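Putative transcriptional regulator (PDB 2HXI) probably binds DNA at regulatory regions as a TetR-family transcription factor, an all-helical protein found here in a two-subunit assembly. Local coordinates at residues L59-S63 against S64-R68; V162-I165 against S166-T170; E211-P214 against L215-R219; G220-F223 against E224-A228. All coordinates share one frame; numbering follows the deposited sequence.

Contact 1 lies in the predicted helix-turn-helix, while contacts 2, 3 and 4 belong to the C-terminal, tetracyclin repressor-like part. The centres of contacts 1 and 2 are about 33 Å apart, and contacts 3 and 4 lie across the chain's centre from contact 1, their centres about 44 and 42 Å from its own. Contacts 2 and 4 touch: Ile-226 CG2 packs 3.8 Å from Leu-168 CD1, and Phe-223 CE1 lies 4.0 Å from Ile-169 CG1. Contact 3 is the loop running straight into contact 4. All three reach the second subunit, where one arginine, Arg-160, pairs with both Asp-218 of contact 3 and Glu-225 of contact 4.

Contact 1 of 4, residues L59-S63 against S64-R68; sequences LGTDS and SSLYR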
loop_
_atom_site.group_PDB
_atom_site.type_symbol
_atom_site.label_atom_id
_atom_site.label_comp_id
_atom_site.label_asym_id
_atom_site.label_seq_id
_atom_site.Cartn_x
_atom_site.Cartn_y
_atom_site.Cartn_z
ATOM N N LEU B 59 8.703 16.381 27.274
ATOM C CA LEU B 59 10.111 16.242 27.593
ATOM C C LEU B 59 10.614 17.361 28.513
ATOM O O LEU B 59 11.811 17.440 28.836
ATOM C CB LEU B 59 10.907 16.162 26.302
ATOM C CG LEU B 59 10.601 14.903 25.473
ATOM C CD1 LEU B 59 10.982 15.114 23.997
ATOM C CD2 LEU B 59 11.307 13.621 26.118
ATOM N N GLY B 60 9.715 18.279 28.812
ATOM C CA GLY B 60 10.022 19.462 29.644
ATOM C C GLY B 60 10.981 20.388 28.935
ATOM O O GLY B 60 11.876 21.019 29.552
ATOM N N THR B 61 10.759 20.508 27.624
ATOM C CA THR B 61 11.656 21.289 26.848
ATOM C C THR B 61 10.830 22.126 25.896
ATOM O O THR B 61 9.659 22.202 26.056
ATOM C CB THR B 61 12.795 20.401 26.182
ATOM O OG1 THR B 61 13.828 21.266 25.674
ATOM C CG2 THR B 61 12.243 19.482 25.129
ATOM N N ASP B 62 11.445 22.783 24.936
ATOM C CA ASP B 62 10.608 23.551 24.009
ATOM C C ASP B 62 10.801 23.127 22.562
ATOM O O ASP B 62 11.751 22.483 22.247
ATOM C CB ASP B 62 10.775 25.047 24.177
ATOM C CG ASP B 62 12.200 25.484 24.147
ATOM O OD1 ASP B 62 12.976 25.047 23.243
ATOM O OD2 ASP B 62 12.518 26.301 25.054
ATOM N N SER B 63 9.875 23.542 21.697
ATOM C CA SER B 63 9.867 23.090 20.333
ATOM C C SER B 63 11.172 23.553 19.699
ATOM O O SER B 63 11.847 22.779 19.053
ATOM C CB SER B 63 8.602 23.570 19.600
ATOM O OG SER B 63 7.441 23.175 20.333
ATOM N N SER B 64 11.599 24.783 19.979
ATOM C CA SER B 64 12.838 25.241 19.342
ATOM C C SER B 64 14.034 24.322 19.707
ATOM O O SER B 64 14.894 24.042 18.881
ATOM C CB SER B 64 13.104 26.700 19.707
ATOM O OG SER B 64 13.203 26.740 21.123
ATOM N N SER B 65 14.066 23.790 20.922
ATOM C CA SER B 65 15.149 22.895 21.355
ATOM C C SER B 65 15.123 21.545 20.686
ATOM O O SER B 65 16.167 20.920 20.478
ATOM C CB SER B 65 15.079 22.672 22.845
ATOM O OG SER B 65 15.379 23.883 23.507
ATOM N N LEU B 66 13.921 21.069 20.367
ATOM C CA LEU B 66 13.800 19.763 19.755
ATOM C C LEU B 66 14.333 19.768 18.374
ATOM O O LEU B 66 14.842 18.733 17.940
ATOM C CB LEU B 66 12.346 19.308 19.641
ATOM C CG LEU B 66 11.861 18.762 20.967
ATOM C CD1 LEU B 66 10.509 18.125 20.602
ATOM C CD2 LEU B 66 12.886 17.800 21.628
ATOM N N TYR B 67 14.149 20.896 17.676
ATOM C CA TYR B 67 14.584 20.986 16.278
ATOM C C TYR B 67 16.066 21.087 16.073
ATOM O O TYR B 67 16.540 21.122 14.933
ATOM C CB TYR B 67 13.870 22.096 15.577
ATOM C CG TYR B 67 12.613 21.509 15.014
ATOM C CD1 TYR B 67 12.657 20.264 14.297
ATOM C CD2 TYR B 67 11.391 22.134 15.221
ATOM C CE1 TYR B 67 11.480 19.696 13.765
ATOM C CE2 TYR B 67 10.216 21.597 14.708
ATOM C CZ TYR B 67 10.244 20.378 13.981
ATOM O OH TYR B 67 9.050 19.858 13.458
ATOM N N ARG B 68 16.801 21.093 17.175
ATOM C CA ARG B 68 18.250 20.887 17.099
ATOM C C ARG B 68 18.532 19.446 16.714
ATOM O O ARG B 68 19.628 19.111 16.255
ATOM C CB ARG B 68 18.897 21.187 18.445
ATOM C CG ARG B 68 18.962 22.671 18.765
ATOM C CD ARG B 68 19.938 22.885 19.872
ATOM N NE ARG B 68 21.326 22.608 19.456
ATOM C CZ ARG B 68 22.354 22.687 20.276
ATOM N NH1 ARG B 68 22.123 23.045 21.540
ATOM N NH2 ARG B 68 23.595 22.424 19.844
#
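Asp-62 caps Ser-65 N at the start of helix 63-66 in the turn of the predicted helix-turn-helix, just past the Schellman motif in which Gly-60 ends helix 52-58. One carboxylate oxygen takes three hydrogen bonds. Ser-65 N lies 2.9 Å from Asp-62 OD1, nearly in line with the C-O bond. Ser-64 OG and Ser-65 OG, each 2.7 Å from Asp-62 OD1, arrive from above the carboxylate plane, the first steeply (66° out of it), the second less so (39°). With chi1 at 51°, Asp-62 CG sits between its own N and carbonyl carbon, which folds OD1 back over the helix start. Putting an alanine at Ser-65 would probably keep the amide bond but cost OD1 a hydroxyl donor, leaving the carboxylate freer to turn. Leu-66 runs from polar to apolar neighbours: CB 3.6 Å from Ser-63 O, CG 3.9 Å from Asp-62 O, and CD2 touching two methyls, Thr-61 CG2 at 3.9 Å and Leu-59 CD1 at 4.1 Å. The two leucine side chains cross at about a right angle, and both also pack on Ile-34 of helix 31-43. One turn on, Tyr-67 N bonds to Ser-63 O at 3.3 Å.

Contact 2 of 4, residues V162-I165 against S166-T170; sequences VILI and SSLIT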
loop_
_atom_site.group_PDB
_atom_site.type_symbol
_atom_site.label_atom_id
_atom_site.label_comp_id
_atom_site.label_asym_id
_atom_site.label_seq_id
_atom_site.Cartn_x
_atom_site.Cartn_y
_atom_site.Cartn_z
ATOM N N VAL B 162 10.548 -5.444 -0.128
ATOM C CA VAL B 162 10.205 -4.398 0.871
ATOM C C VAL B 162 9.163 -3.443 0.374
ATOM O O VAL B 162 8.329 -3.048 1.145
ATOM C CB VAL B 162 11.465 -3.667 1.390
ATOM C CG1 VAL B 162 11.121 -2.485 2.315
ATOM C CG2 VAL B 162 12.341 -4.723 2.126
ATOM N N ILE B 163 9.201 -3.081 -0.903
ATOM C CA ILE B 163 8.046 -2.356 -1.485
ATOM C C ILE B 163 6.731 -3.150 -1.241
ATOM O O ILE B 163 5.729 -2.589 -0.850
ATOM C CB ILE B 163 8.219 -2.141 -2.958
ATOM C CG1 ILE B 163 9.207 -0.964 -3.189
ATOM C CG2 ILE B 163 6.853 -1.799 -3.608
ATOM C CD1 ILE B 163 9.728 -0.767 -4.596
ATOM N N LEU B 164 6.747 -4.443 -1.516
ATOM C CA LEU B 164 5.512 -5.240 -1.281
ATOM C C LEU B 164 5.051 -5.157 0.192
ATOM O O LEU B 164 3.894 -4.808 0.463
ATOM C CB LEU B 164 5.764 -6.681 -1.686
ATOM C CG LEU B 164 4.631 -7.649 -1.484
ATOM C CD1 LEU B 164 3.262 -7.277 -2.089
ATOM C CD2 LEU B 164 4.980 -9.046 -1.905
ATOM N N ILE B 165 5.934 -5.502 1.100
ATOM C CA ILE B 165 5.605 -5.573 2.552
ATOM C C ILE B 165 5.109 -4.212 3.065
ATOM O O ILE B 165 4.043 -4.095 3.718
ATOM C CB ILE B 165 6.826 -6.020 3.379
ATOM C CG1 ILE B 165 7.138 -7.474 3.058
ATOM C CG2 ILE B 165 6.523 -5.902 4.900
ATOM C CD1 ILE B 165 8.492 -7.963 3.566
ATOM N N SER B 166 5.903 -3.191 2.795
ATOM C CA SER B 166 5.538 -1.813 3.166
ATOM C C SER B 166 4.246 -1.323 2.565
ATOM O O SER B 166 3.413 -0.718 3.258
ATOM C CB SER B 166 6.729 -0.879 2.920
ATOM O OG SER B 166 6.941 -0.636 1.536
ATOM N N SER B 167 4.023 -1.633 1.297
ATOM C CA SER B 167 2.807 -1.189 0.609
ATOM C C SER B 167 1.614 -1.813 1.272
ATOM O O SER B 167 0.621 -1.116 1.475
ATOM C CB SER B 167 2.792 -1.596 -0.848
ATOM O OG SER B 167 3.735 -0.766 -1.580
ATOM N N LEU B 168 1.703 -3.105 1.608
ATOM C CA LEU B 168 0.573 -3.814 2.225
ATOM C C LEU B 168 0.297 -3.262 3.628
ATOM O O LEU B 168 -0.885 -3.081 4.040
ATOM C CB LEU B 168 0.859 -5.301 2.315
ATOM C CG LEU B 168 0.854 -6.056 0.968
ATOM C CD1 LEU B 168 1.453 -7.455 1.102
ATOM C CD2 LEU B 168 -0.595 -6.028 0.302
ATOM N N ILE B 169 1.377 -2.958 4.344
ATOM C CA ILE B 169 1.260 -2.429 5.726
ATOM C C ILE B 169 0.665 -1.019 5.697
ATOM O O ILE B 169 -0.258 -0.746 6.465
ATOM C CB ILE B 169 2.623 -2.495 6.488
ATOM C CG1 ILE B 169 2.995 -3.959 6.783
ATOM C CG2 ILE B 169 2.495 -1.696 7.844
ATOM C CD1 ILE B 169 4.480 -4.182 7.333
ATOM N N THR B 170 1.136 -0.137 4.815
ATOM C CA THR B 170 0.564 1.204 4.756
ATOM C C THR B 170 -0.927 1.187 4.355
ATOM O O THR B 170 -1.752 1.907 4.943
ATOM C CB THR B 170 1.399 2.184 3.934
ATOM O OG1 THR B 170 1.390 1.833 2.571
ATOM C CG2 THR B 170 2.836 2.150 4.331
#
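The N-H groups of Ser-166, Ser-167, Leu-168 and Ile-169 bond in turn to the carbonyl oxygens of Val-162, Ile-163, Leu-164 and Ile-165, a regular alpha-helical ladder. Two of these oxygens take a second donor. Ser-166 OG, with chi1 at 73°, turns back along the helix to Val-162 O at 2.8 Å, and Ser-167 OG, set beside its own N (chi1 -73°), reaches Ile-163 O at 2.8 Å. In each serine the N-H and the hydroxyl approach the shared oxygen from opposite faces of its carbonyl plane. A valine in place of Ser-166 would probably cost Val-162 O its second donor and disturb the packing against Trp-123 of helix 117-126. Helix 154-173 and helix 219-237 meet their counterparts at the subunit interface, consistent with the four-helix dimer bundle of TetR-family proteins. Leu-164 and Leu-168 lie alongside one another on that side, CD1 to CD1 at 3.7 Å, and Leu-164 also packs on Leu-164 of the second subunit. Ser-167 OG has a further partner there, Arg-219 of the second subunit. Ile-165 and Ile-169 face helix 98-113 instead, pointing the same way with Ile-165 CG2 3.6 Å from Ile-169 CD1.

Contact 3 of 4, residues E211-P214 against L215-R219; sequences EIRP and LGADR
Pro-214 and Ala-217 close a type I beta turn that leads the loop after helix 203-208 into helix 219-237. Two hydrogen bonds hold its backbone. Ala-217 N donates to Pro-214 O at 3.0 Å, coming in 58° above the carbonyl plane although the N-H itself points well at the oxygen (162°). Arg-219 curls back from the first residue of the helix, placing NH1 2.6 Å from Leu-215 O, and the same nitrogen donates to Gly-124 O of the second subunit. Van der Waals contacts gather at the methyl of Ala-217. Pro-214 CD lies 3.9 Å from Ala-217 CB; close by, the Arg-213 chain, bent at chi2 and chi3, brings its guanidinium back so that Ala-217 CB lies over one face, 3.5 Å from Arg-213 NH2 and displaced toward the rim. The charged groups stay apart: Arg-213 NH1 is 5.1 Å from Asp-218 OD1, too far for a salt bridge. Asp-218 holds the N-cap position of helix 219-237, yet its side chain makes no capping bond; its OD2 forms a salt bridge with Arg-160 of the second subunit. The turn is thus held by its own backbone bond, by the Arg-219 side chain and by packing on Ala-217; because Arg-219 NH1 serves both, the turn and the subunit contact probably depend on each other.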
loop_
_atom_site.group_PDB
_atom_site.type_symbol
_atom_site.label_atom_id
_atom_site.label_comp_id
_atom_site.label_asym_id
_atom_site.label_seq_id
_atom_site.Cartn_x
_atom_site.Cartn_y
_atom_site.Cartn_z
ATOM N N GLU B 211 -20.302 -13.962 -2.508
ATOM C CA GLU B 211 -19.190 -14.600 -1.847
ATOM C C GLU B 211 -17.948 -13.694 -1.754
ATOM O O GLU B 211 -16.977 -14.029 -1.122
ATOM C CB GLU B 211 -18.847 -15.907 -2.581
ATOM C CG GLU B 211 -19.962 -16.950 -2.619
ATOM C CD GLU B 211 -20.662 -17.140 -1.261
ATOM O OE1 GLU B 211 -19.953 -17.323 -0.217
ATOM O OE2 GLU B 211 -21.926 -17.127 -1.241
ATOM N N ILE B 212 -17.965 -12.536 -2.402
ATOM C CA ILE B 212 -16.772 -11.696 -2.357
ATOM C C ILE B 212 -16.742 -10.885 -1.058
ATOM O O ILE B 212 -17.768 -10.246 -0.653
ATOM C CB ILE B 212 -16.743 -10.787 -3.596
ATOM C CG1 ILE B 212 -16.357 -11.680 -4.811
ATOM C CG2 ILE B 212 -15.740 -9.687 -3.391
ATOM C CD1 ILE B 212 -16.479 -11.035 -6.114
ATOM N N ARG B 213 -15.593 -10.962 -0.378
ATOM C CA ARG B 213 -15.319 -10.228 0.856
ATOM C C ARG B 213 -14.995 -8.751 0.574
ATOM O O ARG B 213 -14.321 -8.451 -0.427
ATOM C CB ARG B 213 -14.133 -10.853 1.552
ATOM C CG ARG B 213 -14.348 -12.271 2.170
ATOM C CD ARG B 213 -15.612 -12.467 2.987
ATOM N NE ARG B 213 -15.856 -11.500 4.067
ATOM C CZ ARG B 213 -15.212 -11.440 5.240
ATOM N NH1 ARG B 213 -14.212 -12.282 5.544
ATOM N NH2 ARG B 213 -15.581 -10.520 6.126
ATOM N N PRO B 214 -15.392 -7.813 1.471
ATOM C CA PRO B 214 -14.949 -6.418 1.182
ATOM C C PRO B 214 -13.424 -6.286 1.208
ATOM O O PRO B 214 -12.768 -7.062 1.882
ATOM C CB PRO B 214 -15.557 -5.603 2.348
ATOM C CG PRO B 214 -16.702 -6.429 2.771
ATOM C CD PRO B 214 -16.216 -7.868 2.684
ATOM N N LEU B 215 -12.897 -5.319 0.454
ATOM C CA LEU B 215 -11.457 -5.096 0.359
ATOM C C LEU B 215 -10.803 -4.770 1.699
ATOM O O LEU B 215 -9.615 -4.994 1.860
ATOM C CB LEU B 215 -11.104 -4.020 -0.706
ATOM C CG LEU B 215 -11.470 -4.310 -2.154
ATOM C CD1 LEU B 215 -11.172 -3.068 -3.039
ATOM C CD2 LEU B 215 -10.793 -5.562 -2.675
ATOM N N GLY B 216 -11.588 -4.279 2.662
ATOM C CA GLY B 216 -11.025 -3.974 3.969
ATOM C C GLY B 216 -11.093 -5.108 4.989
ATOM O O GLY B 216 -10.633 -4.929 6.119
ATOM N N ALA B 217 -11.730 -6.227 4.621
ATOM C CA ALA B 217 -11.952 -7.366 5.524
ATOM C C ALA B 217 -10.789 -8.326 5.351
ATOM O O ALA B 217 -10.101 -8.265 4.327
ATOM C CB ALA B 217 -13.250 -8.088 5.138
ATOM N N ASP B 218 -10.571 -9.213 6.328
ATOM C CA ASP B 218 -9.595 -10.325 6.205
ATOM C C ASP B 218 -8.169 -9.876 5.745
ATOM O O ASP B 218 -7.451 -10.622 5.016
ATOM C CB ASP B 218 -10.181 -11.407 5.263
ATOM C CG ASP B 218 -9.554 -12.763 5.450
ATOM O OD1 ASP B 218 -9.317 -13.208 6.615
ATOM O OD2 ASP B 218 -9.345 -13.450 4.412
ATOM N N ARG B 219 -7.730 -8.687 6.185
ATOM C CA ARG B 219 -6.426 -8.152 5.695
ATOM C C ARG B 219 -5.227 -8.942 6.192
ATOM O O ARG B 219 -4.209 -8.999 5.473
ATOM C CB ARG B 219 -6.200 -6.671 6.047
ATOM C CG ARG B 219 -7.111 -5.647 5.442
ATOM C CD ARG B 219 -7.166 -5.664 3.920
ATOM N NE ARG B 219 -6.098 -4.918 3.278
ATOM C CZ ARG B 219 -6.270 -3.937 2.355
ATOM N NH1 ARG B 219 -7.437 -3.509 1.954
ATOM N NH2 ARG B 219 -5.186 -3.335 1.853
#

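Contact 4 of 4, residues G220-F223 against E224-A228; sequences GAAF and EEILA
Phe-223 against Leu-227 and Ala-222 against Ile-226 form the close-packed side of this stretch of helix 219-237, whereas Glu-224 and Glu-225 occupy its outer side. The N-H groups of Glu-224, Glu-225, Ile-226 and Leu-227 bond regularly four residues back, Leu-227 N to Phe-223 O at 2.9 Å. With CG anti to its own N (chi1 -177°), Phe-223 carries its ring out from the helix, with CE2 4.2 Å from Leu-227 CD2. The ring is wedged between helices, touching Leu-107 of helix 98-113 and Leu-168 of helix 154-173. Ile-226 runs its longer branch alongside Ala-222 O, CG1 3.3 Å and CD1 3.4 Å away, and also packs on Leu-164 of the second subunit. The glutamates run extended beyond CG. Glu-224 CG lies 3.5 Å from Gly-220 O, its carboxylate continuing to the exposed surface. Glu-225 passes Ala-221, its OE2 4.0 Å from Ala-221 CB, and its OE1 makes a salt bridge with Arg-160 of the second subunit. The buried face is thus mainly hydrocarbon, serving neighbouring helices and the second subunit, with the Glu-225 salt bridge a charged link beside it; both carboxylates, near the helix's N-terminal end, probably also suit its dipole.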
loop_
_atom_site.group_PDB
_atom_site.type_symbol
_atom_site.label_atom_id
_atom_site.label_comp_id
_atom_site.label_asym_id
_atom_site.label_seq_id
_atom_site.Cartn_x
_atom_site.Cartn_y
_atom_site.Cartn_z
ATOM N N GLY B 220 -5.302 -9.530 7.420
ATOM C CA GLY B 220 -4.207 -10.376 7.931
ATOM C C GLY B 220 -3.922 -11.637 7.134
ATOM O O GLY B 220 -2.758 -11.992 6.812
ATOM N N ALA B 221 -4.989 -12.306 6.741
ATOM C CA ALA B 221 -4.841 -13.491 5.890
ATOM C C ALA B 221 -4.333 -13.109 4.503
ATOM O O ALA B 221 -3.472 -13.838 3.913
ATOM C CB ALA B 221 -6.226 -14.274 5.773
ATOM N N ALA B 222 -4.904 -12.024 3.956
ATOM C CA ALA B 222 -4.491 -11.540 2.618
ATOM C C ALA B 222 -2.982 -11.224 2.691
ATOM O O ALA B 222 -2.241 -11.685 1.823
ATOM C CB ALA B 222 -5.232 -10.322 2.212
ATOM N N PHE B 223 -2.538 -10.493 3.735
ATOM C CA PHE B 223 -1.074 -10.219 3.897
ATOM C C PHE B 223 -0.231 -11.501 3.776
ATOM O O PHE B 223 0.714 -11.597 2.990
ATOM C CB PHE B 223 -0.803 -9.623 5.280
ATOM C CG PHE B 223 0.680 -9.241 5.496
ATOM C CD1 PHE B 223 1.117 -7.993 5.064
ATOM C CD2 PHE B 223 1.527 -10.080 6.207
ATOM C CE1 PHE B 223 2.439 -7.591 5.283
ATOM C CE2 PHE B 223 2.809 -9.681 6.456
ATOM C CZ PHE B 223 3.257 -8.435 5.977
ATOM N N GLU B 224 -0.556 -12.498 4.587
ATOM C CA GLU B 224 0.200 -13.716 4.592
ATOM C C GLU B 224 0.199 -14.467 3.253
ATOM O O GLU B 224 1.234 -14.992 2.810
ATOM C CB GLU B 224 -0.329 -14.582 5.725
ATOM C CG GLU B 224 0.095 -13.966 7.077
ATOM C CD GLU B 224 -0.365 -14.768 8.264
ATOM O OE1 GLU B 224 -0.208 -16.009 8.228
ATOM O OE2 GLU B 224 -0.840 -14.135 9.248
ATOM N N GLU B 225 -0.945 -14.500 2.583
ATOM C CA GLU B 225 -1.080 -15.236 1.316
ATOM C C GLU B 225 -0.376 -14.540 0.151
ATOM O O GLU B 225 0.238 -15.182 -0.728
ATOM C CB GLU B 225 -2.564 -15.489 0.994
ATOM C CG GLU B 225 -3.199 -16.509 1.947
ATOM C CD GLU B 225 -4.726 -16.561 1.819
ATOM O OE1 GLU B 225 -5.228 -16.331 0.717
ATOM O OE2 GLU B 225 -5.384 -16.848 2.873
ATOM N N ILE B 226 -0.423 -13.240 0.182
ATOM C CA ILE B 226 0.237 -12.444 -0.863
ATOM C C ILE B 226 1.746 -12.544 -0.638
ATOM O O ILE B 226 2.549 -12.679 -1.594
ATOM C CB ILE B 226 -0.273 -10.976 -0.816
ATOM C CG1 ILE B 226 -1.746 -10.836 -1.300
ATOM C CG2 ILE B 226 0.654 -10.048 -1.616
ATOM C CD1 ILE B 226 -2.383 -9.538 -0.863
ATOM N N LEU B 227 2.159 -12.452 0.622
ATOM C CA LEU B 227 3.595 -12.630 0.944
ATOM C C LEU B 227 4.095 -14.009 0.545
ATOM O O LEU B 227 5.147 -14.137 -0.106
ATOM C CB LEU B 227 3.800 -12.395 2.455
ATOM C CG LEU B 227 5.259 -12.525 2.908
ATOM C CD1 LEU B 227 6.174 -11.486 2.228
ATOM C CD2 LEU B 227 5.279 -12.421 4.437
ATOM N N ALA B 228 3.315 -15.056 0.858
ATOM C CA ALA B 228 3.773 -16.441 0.562
ATOM C C ALA B 228 3.893 -16.610 -0.953
ATOM O O ALA B 228 4.853 -17.242 -1.437
ATOM C CB ALA B 228 2.742 -17.401 1.090
#